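Local coordinates for techylectin-5A (Tachypleus tridentatus, PDB 1JC9), which acts as a secreted lectin of innate immunity, agglutinating bacteria and human erythrocytes by recognising acetyl group-containing substances on their surfaces, at residues A[139-144]-A[257-262]; A[47-52]-A[78-83]. All coordinates share one frame; numbering follows the deposited sequence.

Interaction 1. Residues A[139-144]-A[257-262]; sequences YMIRFD and MKIRPV
Lys258 runs from its strand along Arg142 to the carboxylate of Asp144. From CB, its CG stands between the backbone N and the carbonyl carbon (chi1 57°), which brings CG near Arg142 O, 3.6 Å away. The bend at chi3 (71°) swings CE toward the acid, within 3.2 Å of Asp144 OD2. NZ bonds that oxygen at 2.8 Å, on its anti side. Glu256 and Asp81 also form salt bridges with NZ. The other oxygen, Asp144 OD1, is gripped side-on by NE and NH2 of the extended Arg142, so the carboxylate bridges two cationic side chains. Strands 139-146 and 250-261 are antiparallel neighbours in the central sheet of the fibrinogen C-terminal domain. Met140 and Arg260 form one hydrogen-bonded pair, Arg142 and Lys258 the next; Arg142 N reaches Lys258 O at 2.7 Å, nearly straight at 170°. On the face carrying Ile141, Phe143, Met257 and Ile259 the contacts are apolar. Ile141 CB meets Ile259 CG2, while Met257 lies alongside Phe143, its CG 3.6 Å from Phe143 CE2; Met257 SD makes an oblique Met-aromatic contact with that ring. At the far end, Ile259 CD1 and Pro261 CG approach the Tyr139 ring, CD1 standing 3.5 Å from Tyr139 CD2.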
# COMPACT_ATOMS: atom_id res chain seq x y z
N TYR A 139 -14.05 0.75 2.82
CA TYR A 139 -12.95 1.70 2.91
C TYR A 139 -12.54 2.30 1.58
O TYR A 139 -12.80 1.74 0.52
CB TYR A 139 -11.69 1.04 3.49
CG TYR A 139 -11.75 0.68 4.95
CD1 TYR A 139 -12.35 -0.51 5.38
CD2 TYR A 139 -11.22 1.53 5.91
CE1 TYR A 139 -12.41 -0.83 6.73
CE2 TYR A 139 -11.28 1.22 7.26
CZ TYR A 139 -11.87 0.04 7.66
OH TYR A 139 -11.93 -0.24 9.00
N MET A 140 -11.89 3.46 1.66
CA MET A 140 -11.34 4.11 0.49
C MET A 140 -9.84 4.09 0.78
O MET A 140 -9.44 4.09 1.95
CB MET A 140 -11.84 5.55 0.33
CG MET A 140 -11.51 6.49 1.47
SD MET A 140 -11.94 8.21 1.06
CE MET A 140 -13.66 8.03 0.64
N ILE A 141 -9.02 4.04 -0.26
CA ILE A 141 -7.58 4.04 -0.05
C ILE A 141 -7.00 5.34 -0.58
O ILE A 141 -7.43 5.84 -1.62
CB ILE A 141 -6.89 2.83 -0.74
CG1 ILE A 141 -5.38 2.90 -0.51
CG2 ILE A 141 -7.18 2.83 -2.23
CD1 ILE A 141 -4.63 1.67 -0.98
N ARG A 142 -6.05 5.90 0.14
CA ARG A 142 -5.41 7.13 -0.29
C ARG A 142 -3.92 6.92 -0.47
O ARG A 142 -3.27 6.29 0.37
CB ARG A 142 -5.65 8.25 0.73
CG ARG A 142 -4.87 9.52 0.44
CD ARG A 142 -5.22 10.68 1.38
NE ARG A 142 -4.27 11.78 1.19
CZ ARG A 142 -4.60 13.02 0.84
NH1 ARG A 142 -5.87 13.34 0.63
NH2 ARG A 142 -3.65 13.93 0.68
N PHE A 143 -3.38 7.41 -1.59
CA PHE A 143 -1.95 7.31 -1.87
C PHE A 143 -1.35 8.71 -1.70
O PHE A 143 -1.82 9.66 -2.32
CB PHE A 143 -1.67 6.87 -3.31
CG PHE A 143 -2.04 5.43 -3.60
CD1 PHE A 143 -3.33 5.08 -3.97
CD2 PHE A 143 -1.07 4.43 -3.55
CE1 PHE A 143 -3.66 3.77 -4.28
CE2 PHE A 143 -1.39 3.11 -3.85
CZ PHE A 143 -2.69 2.78 -4.22
N ASP A 144 -0.34 8.84 -0.84
CA ASP A 144 0.32 10.12 -0.66
C ASP A 144 1.72 9.96 -1.24
O ASP A 144 2.50 9.13 -0.77
CB ASP A 144 0.37 10.51 0.82
CG ASP A 144 -0.93 11.11 1.30
OD1 ASP A 144 -1.46 12.01 0.62
OD2 ASP A 144 -1.45 10.68 2.35
N MET A 257 0.47 4.42 1.74
CA MET A 257 -0.83 3.92 1.34
C MET A 257 -1.59 3.84 2.66
O MET A 257 -1.08 3.30 3.64
CB MET A 257 -0.69 2.53 0.70
CG MET A 257 0.04 2.57 -0.64
SD MET A 257 0.55 0.94 -1.23
CE MET A 257 -1.05 0.16 -1.50
N LYS A 258 -2.79 4.42 2.70
CA LYS A 258 -3.57 4.44 3.93
C LYS A 258 -5.06 4.35 3.64
O LYS A 258 -5.53 4.81 2.60
CB LYS A 258 -3.26 5.73 4.69
CG LYS A 258 -3.53 6.99 3.88
CD LYS A 258 -2.90 8.24 4.48
CE LYS A 258 -1.39 8.22 4.33
NZ LYS A 258 -0.77 9.50 4.77
N ILE A 259 -5.81 3.75 4.57
CA ILE A 259 -7.25 3.59 4.39
C ILE A 259 -8.09 4.27 5.47
O ILE A 259 -7.63 4.49 6.59
CB ILE A 259 -7.61 2.08 4.28
CG1 ILE A 259 -7.09 1.29 5.48
CG2 ILE A 259 -6.97 1.49 3.04
CD1 ILE A 259 -7.83 1.51 6.75
N ARG A 260 -9.32 4.63 5.11
CA ARG A 260 -10.26 5.29 6.02
C ARG A 260 -11.66 4.92 5.55
O ARG A 260 -11.91 4.83 4.35
CB ARG A 260 -10.08 6.81 5.97
CG ARG A 260 -10.93 7.58 6.98
CD ARG A 260 -10.51 9.04 7.07
NE ARG A 260 -10.95 9.84 5.93
CZ ARG A 260 -10.68 11.14 5.79
NH1 ARG A 260 -9.96 11.77 6.71
NH2 ARG A 260 -11.13 11.80 4.73
N PRO A 261 -12.60 4.71 6.49
CA PRO A 261 -13.96 4.36 6.08
C PRO A 261 -14.58 5.40 5.16
O PRO A 261 -14.38 6.60 5.34
CB PRO A 261 -14.70 4.24 7.42
CG PRO A 261 -13.63 3.85 8.38
CD PRO A 261 -12.48 4.74 7.96
N VAL A 262 -15.34 4.94 4.18
CA VAL A 262 -16.01 5.83 3.24
C VAL A 262 -17.00 6.73 4.00
O VAL A 262 -17.16 7.90 3.67
CB VAL A 262 -16.79 5.03 2.17
CG1 VAL A 262 -17.58 5.98 1.29
CG2 VAL A 262 -15.82 4.23 1.32

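Interaction 2. Residues A[47-52]-A[78-83]; sequences TDCADI and VYCDME
Cys49 and Cys80 are joined by a disulfide that ties the first turn of helix 49-54 to strand 76-81 in the N-terminal part of the fibrinogen-related domain. The SG atoms are 2.0 Å apart, and the bridge is twisted to a chi3 of -83°, close to the 90° magnitude a disulfide favours. Both cysteines set SG beside their own backbone N, anti to the carbonyl carbon (chi1 -65° each), and both CB atoms point toward the opposite segment.

Apolar contacts flank the bridge. On the strand, Val78 CG2 touches Cys49 SG at 3.8 Å. Met82, just past the strand, folds back through bends at chi2 and chi3; its methyl CE reaches Ile52 CG2 at 3.6 Å, the two side chains crossing almost perpendicularly. Cys49 O lies equally near that methyl.

Polar bonds shape each segment separately. Asp48 is the N-cap of the helix: its OD1 accepts from Asp51 N at 2.9 Å and, weakly, from Ala50 N, while OD2 pairs with Arg137. Asp81 makes an Asx turn, OD1 taking Glu83 N at 2.9 Å nearly along its C-O axis. Thr47, ahead of the helix, gives two bonds to Asp51 OD2, the backbone N arriving at the anti lone pair and OG1, 2.7 Å away, from above the carboxylate plane.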
# COMPACT_ATOMS: atom_id res chain seq x y z
N THR A 47 -11.81 -0.52 16.09
CA THR A 47 -11.51 -1.43 14.99
C THR A 47 -10.50 -0.91 13.97
O THR A 47 -10.01 -1.68 13.13
CB THR A 47 -12.81 -1.81 14.23
OG1 THR A 47 -13.34 -0.65 13.57
CG2 THR A 47 -13.84 -2.37 15.20
N ASP A 48 -10.20 0.38 14.03
CA ASP A 48 -9.23 1.00 13.12
C ASP A 48 -8.89 2.40 13.62
O ASP A 48 -9.33 2.81 14.69
CB ASP A 48 -9.79 1.07 11.69
CG ASP A 48 -11.06 1.91 11.60
OD1 ASP A 48 -11.23 2.83 12.42
OD2 ASP A 48 -11.88 1.65 10.69
N CYS A 49 -8.11 3.14 12.84
CA CYS A 49 -7.72 4.48 13.24
C CYS A 49 -8.86 5.51 13.25
O CYS A 49 -8.77 6.52 13.96
CB CYS A 49 -6.59 4.98 12.37
SG CYS A 49 -5.04 4.04 12.57
N ALA A 50 -9.90 5.29 12.46
CA ALA A 50 -11.03 6.23 12.44
C ALA A 50 -11.70 6.15 13.81
O ALA A 50 -12.10 7.18 14.38
CB ALA A 50 -12.02 5.86 11.34
N ASP A 51 -11.84 4.94 14.34
CA ASP A 51 -12.44 4.73 15.66
C ASP A 51 -11.57 5.39 16.72
O ASP A 51 -12.07 6.03 17.65
CB ASP A 51 -12.56 3.24 15.98
CG ASP A 51 -13.69 2.56 15.24
OD1 ASP A 51 -14.50 3.26 14.61
OD2 ASP A 51 -13.78 1.32 15.30
N ILE A 52 -10.26 5.22 16.59
CA ILE A 52 -9.31 5.81 17.53
C ILE A 52 -9.50 7.32 17.59
O ILE A 52 -9.46 7.92 18.66
CB ILE A 52 -7.84 5.50 17.13
CG1 ILE A 52 -7.56 4.00 17.25
CG2 ILE A 52 -6.88 6.31 17.99
CD1 ILE A 52 -7.48 3.50 18.68
N VAL A 78 -1.02 -0.55 14.70
CA VAL A 78 -1.00 0.09 13.39
C VAL A 78 -0.60 1.55 13.54
O VAL A 78 -0.69 2.12 14.63
CB VAL A 78 -2.40 0.05 12.72
CG1 VAL A 78 -2.82 -1.39 12.50
CG2 VAL A 78 -3.42 0.78 13.59
N TYR A 79 -0.13 2.14 12.45
CA TYR A 79 0.24 3.54 12.51
C TYR A 79 -0.95 4.35 12.02
O TYR A 79 -1.50 4.09 10.95
CB TYR A 79 1.45 3.84 11.63
CG TYR A 79 1.95 5.25 11.82
CD1 TYR A 79 1.33 6.32 11.19
CD2 TYR A 79 3.01 5.51 12.69
CE1 TYR A 79 1.75 7.63 11.41
CE2 TYR A 79 3.44 6.81 12.92
CZ TYR A 79 2.81 7.86 12.28
OH TYR A 79 3.24 9.15 12.52
N CYS A 80 -1.36 5.31 12.84
CA CYS A 80 -2.49 6.16 12.51
C CYS A 80 -2.03 7.55 12.09
O CYS A 80 -1.30 8.22 12.82
CB CYS A 80 -3.42 6.31 13.71
SG CYS A 80 -4.26 4.80 14.27
N ASP A 81 -2.44 7.97 10.89
CA ASP A 81 -2.12 9.30 10.40
C ASP A 81 -3.34 10.12 10.80
O ASP A 81 -4.42 9.97 10.22
CB ASP A 81 -1.98 9.29 8.88
CG ASP A 81 -1.88 10.68 8.28
OD1 ASP A 81 -2.05 11.68 9.02
OD2 ASP A 81 -1.64 10.78 7.06
N MET A 82 -3.18 10.98 11.81
CA MET A 82 -4.29 11.79 12.29
C MET A 82 -4.25 13.23 11.78
O MET A 82 -5.01 14.08 12.23
CB MET A 82 -4.30 11.81 13.83
CG MET A 82 -4.37 10.43 14.45
SD MET A 82 -5.79 9.51 13.85
CE MET A 82 -6.37 8.76 15.38
N GLU A 83 -3.37 13.49 10.82
CA GLU A 83 -3.23 14.84 10.29
C GLU A 83 -3.79 15.08 8.90
O GLU A 83 -4.47 16.08 8.66
CB GLU A 83 -1.75 15.24 10.33
CG GLU A 83 -1.22 15.43 11.75
CD GLU A 83 0.29 15.31 11.83
OE1 GLU A 83 0.98 15.98 11.03
OE2 GLU A 83 0.78 14.55 12.69

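Interactions 1 and 2 reach the same antiparallel sheet, and their centres are 11 Å apart. They touch directly. Lys258 NZ of interaction 1 forms a salt bridge with Asp81 OD2 of interaction 2 at 2.8 Å, linking the Asx-turn aspartate to the Arg142-Asp144 network. Tyr139 OH probably hydrogen-bonds Asp48 OD2, 2.5 Å away, so the helix-capping aspartate probably helps fix the tyrosine tip, which Gln136 also bonds. Pro261 packs beside this bond, its CD 3.6 Å from Ala50 CB. The disulfide of interaction 2 lies away from the acetyl-sugar pocket; interaction 1 is nearer, with the Phe143 side chain about 11 Å from that of His220, which is implicated in ligand binding.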